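Local structure of hypothetical protein (Chromobacterium violaceum, 2O3I) at residues C62-Y67 and G204-W209; P153-L158 and M208-P213. The protein is of unknown function but belongs to the two-domain S-Me-THD-like (DUF917) family, suggesting a relationship to S-methyl thiohydantoin desulfurases. The protein carries 2 engineered substitutions. One frame throughout, in Å; residues are numbered along the deposited sequence.

Contact 1: C62-Y67 and G204-W209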
ATOM      1  N   CYS A  62      -9.893  18.925 -14.002  1.00 27.71           N
ATOM      2  CA  CYS A  62     -10.829  18.241 -13.128  1.00 26.67           C
ATOM      3  C   CYS A  62     -10.185  17.025 -12.458  1.00 26.48           C
ATOM      4  O   CYS A  62      -9.198  16.475 -12.958  1.00 26.62           O
ATOM      5  CB  CYS A  62     -12.045  17.796 -13.952  1.00 24.79           C
ATOM      6  SG  CYS A  62     -13.383  17.062 -13.015  1.00 22.75           S
ATOM      7  N   VAL A  63     -10.736  16.622 -11.317  1.00 24.57           N
ATOM      8  CA  VAL A  63     -10.245  15.449 -10.599  1.00 23.00           C
ATOM      9  C   VAL A  63     -11.425  14.743  -9.946  1.00 22.30           C
ATOM     10  O   VAL A  63     -12.389  15.384  -9.519  1.00 20.98           O
ATOM     11  CB  VAL A  63      -9.258  15.815  -9.466  1.00 24.71           C
ATOM     12  CG1 VAL A  63      -8.524  14.563  -9.005  1.00 19.12           C
ATOM     13  CG2 VAL A  63      -8.276  16.867  -9.939  1.00 30.49           C
HETATM   14  N   MSE A  64     -11.344  13.420  -9.874  1.00 22.93           N
HETATM   15  CA  MSE A  64     -12.383  12.621  -9.244  1.00 22.98           C
HETATM   16  C   MSE A  64     -12.101  12.686  -7.749  1.00 22.91           C
HETATM   17  O   MSE A  64     -10.940  12.593  -7.337  1.00 23.03           O
HETATM   18  CB  MSE A  64     -12.300  11.173  -9.732  1.00 21.95           C
HETATM   19  CG  MSE A  64     -13.308  10.217  -9.098  1.00 25.12           C
HETATM   20 SE   MSE A  64     -12.802   9.568  -7.330  1.00 34.43          SE
HETATM   21  CE  MSE A  64     -12.157   7.802  -7.865  1.00 23.65           C
ATOM     22  N   VAL A  65     -13.138  12.877  -6.937  1.00 20.55           N
ATOM     23  CA  VAL A  65     -12.934  12.923  -5.492  1.00 21.87           C
ATOM     24  C   VAL A  65     -14.002  12.107  -4.788  1.00 22.10           C
ATOM     25  O   VAL A  65     -15.137  12.040  -5.249  1.00 20.69           O
ATOM     26  CB  VAL A  65     -12.942  14.383  -4.939  1.00 23.53           C
ATOM     27  CG1 VAL A  65     -14.335  15.013  -5.055  1.00 21.73           C
ATOM     28  CG2 VAL A  65     -12.486  14.376  -3.499  1.00 21.64           C
ATOM     29  N   ALA A  66     -13.637  11.473  -3.677  1.00 22.70           N
ATOM     30  CA  ALA A  66     -14.593  10.658  -2.936  1.00 23.55           C
ATOM     31  C   ALA A  66     -14.073  10.159  -1.594  1.00 24.47           C
ATOM     32  O   ALA A  66     -12.962  10.486  -1.165  1.00 24.98           O
ATOM     33  CB  ALA A  66     -15.014   9.456  -3.785  1.00 21.88           C
ATOM     34  N   TYR A  67     -14.913   9.379  -0.932  1.00 25.06           N
ATOM     35  CA  TYR A  67     -14.567   8.756   0.331  1.00 27.42           C
ATOM     36  C   TYR A  67     -14.406   7.286  -0.045  1.00 27.64           C
ATOM     37  O   TYR A  67     -15.095   6.784  -0.928  1.00 25.11           O
ATOM     38  CB  TYR A  67     -15.701   8.927   1.350  1.00 28.22           C
ATOM     39  CG  TYR A  67     -15.414   9.936   2.438  1.00 28.29           C
ATOM     40  CD1 TYR A  67     -16.339  10.934   2.745  1.00 28.36           C
ATOM     41  CD2 TYR A  67     -14.237   9.878   3.179  1.00 29.04           C
ATOM     42  CE1 TYR A  67     -16.105  11.850   3.761  1.00 27.77           C
ATOM     43  CE2 TYR A  67     -13.989  10.794   4.209  1.00 28.96           C
ATOM     44  CZ  TYR A  67     -14.931  11.777   4.492  1.00 29.51           C
ATOM     45  OH  TYR A  67     -14.705  12.681   5.507  1.00 28.29           O
ATOM     46  N   GLY A 204     -10.830   6.934   4.237  1.00 31.00           N
ATOM     47  CA  GLY A 204     -10.092   8.125   3.869  1.00 28.24           C
ATOM     48  C   GLY A 204     -10.554   8.784   2.584  1.00 26.26           C
ATOM     49  O   GLY A 204     -11.281   8.185   1.790  1.00 24.68           O
ATOM     50  N   GLY A 205     -10.133  10.029   2.387  1.00 22.76           N
ATOM     51  CA  GLY A 205     -10.495  10.736   1.182  1.00 21.76           C
ATOM     52  C   GLY A 205      -9.634  10.271   0.027  1.00 23.90           C
ATOM     53  O   GLY A 205      -8.461   9.908   0.208  1.00 23.11           O
ATOM     54  N   LEU A 206     -10.213  10.266  -1.169  1.00 23.53           N
ATOM     55  CA  LEU A 206      -9.479   9.859  -2.360  1.00 24.14           C
ATOM     56  C   LEU A 206      -9.597  10.901  -3.459  1.00 23.37           C
ATOM     57  O   LEU A 206     -10.660  11.487  -3.671  1.00 25.54           O
ATOM     58  CB  LEU A 206     -10.000   8.516  -2.883  1.00 21.95           C
ATOM     59  CG  LEU A 206      -9.577   8.094  -4.295  1.00 21.57           C
ATOM     60  CD1 LEU A 206      -8.072   7.846  -4.348  1.00 20.16           C
ATOM     61  CD2 LEU A 206     -10.344   6.839  -4.690  1.00 19.68           C
ATOM     62  N   ALA A 207      -8.492  11.132  -4.151  1.00 23.83           N
ATOM     63  CA  ALA A 207      -8.461  12.073  -5.258  1.00 25.26           C
ATOM     64  C   ALA A 207      -7.559  11.452  -6.316  1.00 26.25           C
ATOM     65  O   ALA A 207      -6.362  11.236  -6.087  1.00 24.44           O
ATOM     66  CB  ALA A 207      -7.909  13.426  -4.804  1.00 26.31           C
HETATM   67  N   MSE A 208      -8.142  11.145  -7.470  1.00 25.89           N
HETATM   68  CA  MSE A 208      -7.386  10.536  -8.557  1.00 26.98           C
HETATM   69  C   MSE A 208      -8.004  10.886  -9.906  1.00 26.16           C
HETATM   70  O   MSE A 208      -9.022  11.582  -9.974  1.00 24.36           O
HETATM   71  CB  MSE A 208      -7.330   9.007  -8.373  1.00 26.52           C
HETATM   72  CG  MSE A 208      -8.685   8.300  -8.395  1.00 29.67           C
HETATM   73 SE   MSE A 208      -8.535   6.406  -7.972  1.00 35.19          SE
HETATM   74  CE  MSE A 208      -7.928   5.753  -9.691  1.00 32.15           C
ATOM     75  N   TRP A 209      -7.375  10.411 -10.977  1.00 25.37           N
ATOM     76  CA  TRP A 209      -7.856  10.665 -12.328  1.00 25.86           C
ATOM     77  C   TRP A 209      -7.928  12.157 -12.691  1.00 24.75           C
ATOM     78  O   TRP A 209      -8.933  12.647 -13.219  1.00 22.89           O
ATOM     79  CB  TRP A 209      -9.222   9.986 -12.536  1.00 25.09           C
ATOM     80  CG  TRP A 209      -9.119   8.494 -12.813  1.00 26.59           C
ATOM     81  CD1 TRP A 209      -8.198   7.873 -13.612  1.00 27.29           C
ATOM     82  CD2 TRP A 209     -10.008   7.465 -12.359  1.00 24.99           C
ATOM     83  NE1 TRP A 209      -8.459   6.529 -13.687  1.00 27.61           N
ATOM     84  CE2 TRP A 209      -9.564   6.247 -12.930  1.00 26.63           C
ATOM     85  CE3 TRP A 209     -11.137   7.453 -11.527  1.00 24.50           C
ATOM     86  CZ2 TRP A 209     -10.209   5.025 -12.698  1.00 24.77           C
ATOM     87  CZ3 TRP A 209     -11.783   6.235 -11.294  1.00 26.09           C
ATOM     88  CH2 TRP A 209     -11.315   5.039 -11.880  1.00 26.00           C
TER

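Contact 2: P153-L158 and M208-P213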
ATOM      1  N   PRO A 153      -4.626   6.655 -13.796  1.00 22.60           N
ATOM      2  CA  PRO A 153      -5.222   6.567 -12.459  1.00 22.72           C
ATOM      3  C   PRO A 153      -4.403   7.216 -11.350  1.00 23.28           C
ATOM      4  O   PRO A 153      -4.945   7.568 -10.299  1.00 22.30           O
ATOM      5  CB  PRO A 153      -5.377   5.059 -12.255  1.00 23.25           C
ATOM      6  CG  PRO A 153      -4.183   4.513 -12.967  1.00 24.15           C
ATOM      7  CD  PRO A 153      -4.184   5.324 -14.259  1.00 23.11           C
ATOM      8  N   THR A 154      -3.100   7.363 -11.575  1.00 22.45           N
ATOM      9  CA  THR A 154      -2.227   7.970 -10.576  1.00 21.14           C
ATOM     10  C   THR A 154      -1.507   9.150 -11.212  1.00 20.94           C
ATOM     11  O   THR A 154      -1.414   9.243 -12.429  1.00 18.98           O
ATOM     12  CB  THR A 154      -1.170   6.975 -10.061  1.00 18.93           C
ATOM     13  OG1 THR A 154      -0.237   6.695 -11.107  1.00 19.54           O
ATOM     14  CG2 THR A 154      -1.820   5.681  -9.618  1.00 18.34           C
ATOM     15  N   PRO A 155      -0.975  10.067 -10.395  1.00 20.93           N
ATOM     16  CA  PRO A 155      -0.974  10.106  -8.933  1.00 21.54           C
ATOM     17  C   PRO A 155      -2.351  10.002  -8.289  1.00 24.23           C
ATOM     18  O   PRO A 155      -3.311  10.640  -8.733  1.00 23.87           O
ATOM     19  CB  PRO A 155      -0.316  11.447  -8.629  1.00 21.75           C
ATOM     20  CG  PRO A 155       0.578  11.669  -9.797  1.00 19.84           C
ATOM     21  CD  PRO A 155      -0.304  11.256 -10.943  1.00 22.00           C
ATOM     22  N   ALA A 156      -2.438   9.189  -7.239  1.00 23.84           N
ATOM     23  CA  ALA A 156      -3.681   9.021  -6.496  1.00 24.77           C
ATOM     24  C   ALA A 156      -3.399   9.580  -5.098  1.00 25.45           C
ATOM     25  O   ALA A 156      -2.312   9.379  -4.554  1.00 26.56           O
ATOM     26  CB  ALA A 156      -4.057   7.556  -6.414  1.00 23.21           C
ATOM     27  N   PHE A 157      -4.361  10.288  -4.521  1.00 23.01           N
ATOM     28  CA  PHE A 157      -4.143  10.860  -3.203  1.00 23.63           C
ATOM     29  C   PHE A 157      -5.155  10.350  -2.180  1.00 23.79           C
ATOM     30  O   PHE A 157      -6.360  10.427  -2.401  1.00 23.41           O
ATOM     31  CB  PHE A 157      -4.215  12.393  -3.278  1.00 23.69           C
ATOM     32  CG  PHE A 157      -3.245  13.010  -4.261  1.00 24.78           C
ATOM     33  CD1 PHE A 157      -1.881  13.087  -3.969  1.00 27.16           C
ATOM     34  CD2 PHE A 157      -3.692  13.493  -5.484  1.00 24.79           C
ATOM     35  CE1 PHE A 157      -0.972  13.639  -4.891  1.00 27.90           C
ATOM     36  CE2 PHE A 157      -2.800  14.043  -6.412  1.00 26.42           C
ATOM     37  CZ  PHE A 157      -1.435  14.116  -6.114  1.00 26.89           C
ATOM     38  N   LEU A 158      -4.650   9.806  -1.075  1.00 24.51           N
ATOM     39  CA  LEU A 158      -5.485   9.324   0.020  1.00 27.35           C
ATOM     40  C   LEU A 158      -5.198  10.244   1.203  1.00 28.24           C
ATOM     41  O   LEU A 158      -4.040  10.531   1.504  1.00 28.23           O
ATOM     42  CB  LEU A 158      -5.137   7.884   0.387  1.00 27.30           C
ATOM     43  CG  LEU A 158      -5.585   6.806  -0.592  1.00 28.23           C
ATOM     44  CD1 LEU A 158      -4.991   5.471  -0.148  1.00 31.36           C
ATOM     45  CD2 LEU A 158      -7.107   6.738  -0.651  1.00 23.25           C
HETATM   46  N   MSE A 208      -8.142  11.145  -7.470  1.00 25.89           N
HETATM   47  CA  MSE A 208      -7.386  10.536  -8.557  1.00 26.98           C
HETATM   48  C   MSE A 208      -8.004  10.886  -9.906  1.00 26.16           C
HETATM   49  O   MSE A 208      -9.022  11.582  -9.974  1.00 24.36           O
HETATM   50  CB  MSE A 208      -7.330   9.007  -8.373  1.00 26.52           C
HETATM   51  CG  MSE A 208      -8.685   8.300  -8.395  1.00 29.67           C
HETATM   52 SE   MSE A 208      -8.535   6.406  -7.972  1.00 35.19          SE
HETATM   53  CE  MSE A 208      -7.928   5.753  -9.691  1.00 32.15           C
ATOM     54  N   TRP A 209      -7.375  10.411 -10.977  1.00 25.37           N
ATOM     55  CA  TRP A 209      -7.856  10.665 -12.328  1.00 25.86           C
ATOM     56  C   TRP A 209      -7.928  12.157 -12.691  1.00 24.75           C
ATOM     57  O   TRP A 209      -8.933  12.647 -13.219  1.00 22.89           O
ATOM     58  CB  TRP A 209      -9.222   9.986 -12.536  1.00 25.09           C
ATOM     59  CG  TRP A 209      -9.119   8.494 -12.813  1.00 26.59           C
ATOM     60  CD1 TRP A 209      -8.198   7.873 -13.612  1.00 27.29           C
ATOM     61  CD2 TRP A 209     -10.008   7.465 -12.359  1.00 24.99           C
ATOM     62  NE1 TRP A 209      -8.459   6.529 -13.687  1.00 27.61           N
ATOM     63  CE2 TRP A 209      -9.564   6.247 -12.930  1.00 26.63           C
ATOM     64  CE3 TRP A 209     -11.137   7.453 -11.527  1.00 24.50           C
ATOM     65  CZ2 TRP A 209     -10.209   5.025 -12.698  1.00 24.77           C
ATOM     66  CZ3 TRP A 209     -11.783   6.235 -11.294  1.00 26.09           C
ATOM     67  CH2 TRP A 209     -11.315   5.039 -11.880  1.00 26.00           C
HETATM   68  N   MSE A 210      -6.854  12.878 -12.401  1.00 23.56           N
HETATM   69  CA  MSE A 210      -6.788  14.292 -12.743  1.00 25.75           C
HETATM   70  C   MSE A 210      -6.924  14.384 -14.265  1.00 26.12           C
HETATM   71  O   MSE A 210      -6.307  13.608 -14.998  1.00 23.25           O
HETATM   72  CB  MSE A 210      -5.452  14.881 -12.298  1.00 26.95           C
HETATM   73  CG  MSE A 210      -5.267  14.942 -10.792  1.00 29.44           C
HETATM   74 SE   MSE A 210      -3.526  15.661 -10.316  1.00 39.28          SE
HETATM   75  CE  MSE A 210      -2.549  13.987 -10.254  1.00 35.81           C
HETATM   76  N   MSE A 211      -7.734  15.325 -14.743  1.00 26.26           N
HETATM   77  CA  MSE A 211      -7.946  15.460 -16.180  1.00 28.12           C
HETATM   78  C   MSE A 211      -7.933  16.894 -16.701  1.00 29.18           C
HETATM   79  O   MSE A 211      -8.316  17.837 -16.000  1.00 29.09           O
HETATM   80  CB  MSE A 211      -9.287  14.824 -16.573  1.00 27.95           C
HETATM   81  CG  MSE A 211      -9.429  13.353 -16.186  1.00 34.24           C
HETATM   82 SE   MSE A 211     -11.289  12.756 -16.190  1.00 37.02          SE
HETATM   83  CE  MSE A 211     -11.037  10.893 -16.455  1.00 41.93           C
ATOM     84  N   SER A 212      -7.502  17.035 -17.949  1.00 28.60           N
ATOM     85  CA  SER A 212      -7.480  18.319 -18.626  1.00 30.47           C
ATOM     86  C   SER A 212      -8.840  18.348 -19.309  1.00 31.46           C
ATOM     87  O   SER A 212      -9.477  17.308 -19.445  1.00 31.74           O
ATOM     88  CB  SER A 212      -6.364  18.350 -19.660  1.00 29.31           C
ATOM     89  N   PRO A 213      -9.315  19.529 -19.731  1.00 33.33           N
ATOM     90  CA  PRO A 213     -10.625  19.588 -20.394  1.00 35.60           C
ATOM     91  C   PRO A 213     -10.735  18.675 -21.620  1.00 36.38           C
ATOM     92  O   PRO A 213     -11.825  18.238 -21.985  1.00 35.83           O
ATOM     93  CB  PRO A 213     -10.756  21.066 -20.765  1.00 34.88           C
ATOM     94  CG  PRO A 213     -10.019  21.751 -19.650  1.00 35.03           C
ATOM     95  CD  PRO A 213      -8.783  20.885 -19.492  1.00 33.86           C
TER
HETATM   96  O   HOH W   1      -4.440  11.206 -11.312  1.00 18.27           O

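Contact 1: C62-Y67 and G204-W209
Met-64, modelled as selenomethionine, reaches toward the neighbouring strand and lays its terminal methyl CE against three residues of 204-209. CE lies 3.5 Å from CG of Met-208 and 3.8 Å from CD2 of Leu-206, and it also approaches CE3 and CZ3 of the Trp-209 indole obliquely. The torsions account for this reach: CG is anti to the backbone N (chi1 178°), and the bends at chi2, which places SE, and chi3, which places CE, bring the methyl over the line between the two strands. Met-64 and Met-208 run side by side and point the same way, whereas Met-64 and Leu-206 cross at an oblique angle. Pro-107, from a loop, touches both Met-64 and Ala-66 on this face.

The backbones are antiparallel, with segment axes 166° apart and 4.6 Å at closest approach. Met-64/Met-208 and Ala-66/Leu-206 are hydrogen-bonded pairs; Val-65/Ala-207 and Tyr-67/Gly-205 are non-hydrogen-bonded pairs. The shortest of the four bonds runs from Leu-206 N to Ala-66 O, 2.8 Å. The longest, from Met-208 N to Met-64 O, is 3.2 Å. This ladder lies inside a mixed sheet, where strand 61-69 sits between strands 101-105 and 203-211 and thereby joins parts of the N-terminal and C-terminal family regions.

On the opposite face, which helix 81-96 covers, the two segments touch each other less. Val-63 sets CG1 anti to its backbone N (chi1 -166°), and this methyl comes 3.2 Å from Met-208 O. Val-65 and Ala-207 face the helix, touching Pro-83 and Ala-86 respectively. Tyr-67 pairs with Gly-205, and the edge of its ring, near its plane, meets the carbonyl of Gly-204, Tyr-67 CD2 lying 3.7 Å from Gly-204 O. The phenol OH is hydrogen-bonded to Glu-161 OE2.

Contact 2: P153-L158 and M208-P213
The indole of Trp-209 meets Pro-153 obliquely at its pyrrole end, CD1 lying 3.4 Å from Pro-153 CA and NE1 3.7 Å from Pro-153 CB. One indole face carries the Met-208 methyl CE, 3.6 Å above the plane and over its centre; the ring also stacks with Tyr-146. The same methyl, placed by the bend at chi3 (-79°), is 3.7 Å from Pro-153 CB and so touches both. The Phe-157 ring is approached obliquely by Met-210 CE, 3.9 Å from CE2. That methyl also meets the Pro-155 ring, nearest at CD (3.6 Å), and the Met-210 side chain crosses both Pro-155 and Phe-157 at about a right angle. A cis peptide precedes Pro-155 in the loop 153-155, which with the start of strand 156-159 lies against strand 203-211, that strand's antiparallel neighbour in the mixed sheet.

Polar linkage between the segments runs through a water, which donates to Pro-155 O at 2.9 Å and accepts from Met-210 N at 3.1 Å. It bridges the backbones between close approaches at Ala-156/Met-208 and Pro-153/Trp-209. The contact is mainly apolar, selenomethionine methyls packing against proline and aromatic carbons, while one water links backbone groups that do not pair directly.

Strand 203-211 is common to both contacts, whose centres lie about 7 Å apart: contact 1 pairs it with strand 61-69, contact 2 with the loop and start of strand 156-159. Met-208 and Trp-209 belong to both. Two probable backbone hydrogen bonds join the contacts, Cys-62 O to Met-211 N (2.6 Å) and Ala-207 O to Phe-157 N (2.7 Å). From the Met-64/Met-208 pair to the Cys-62/Met-211 bond, 61-69 advances two residues but 203-211 three, a beta bulge consistent with the positive phi of Trp-209 (60°). Both contacts are buried within one chain, and neither can be tied to a known active site or ligand.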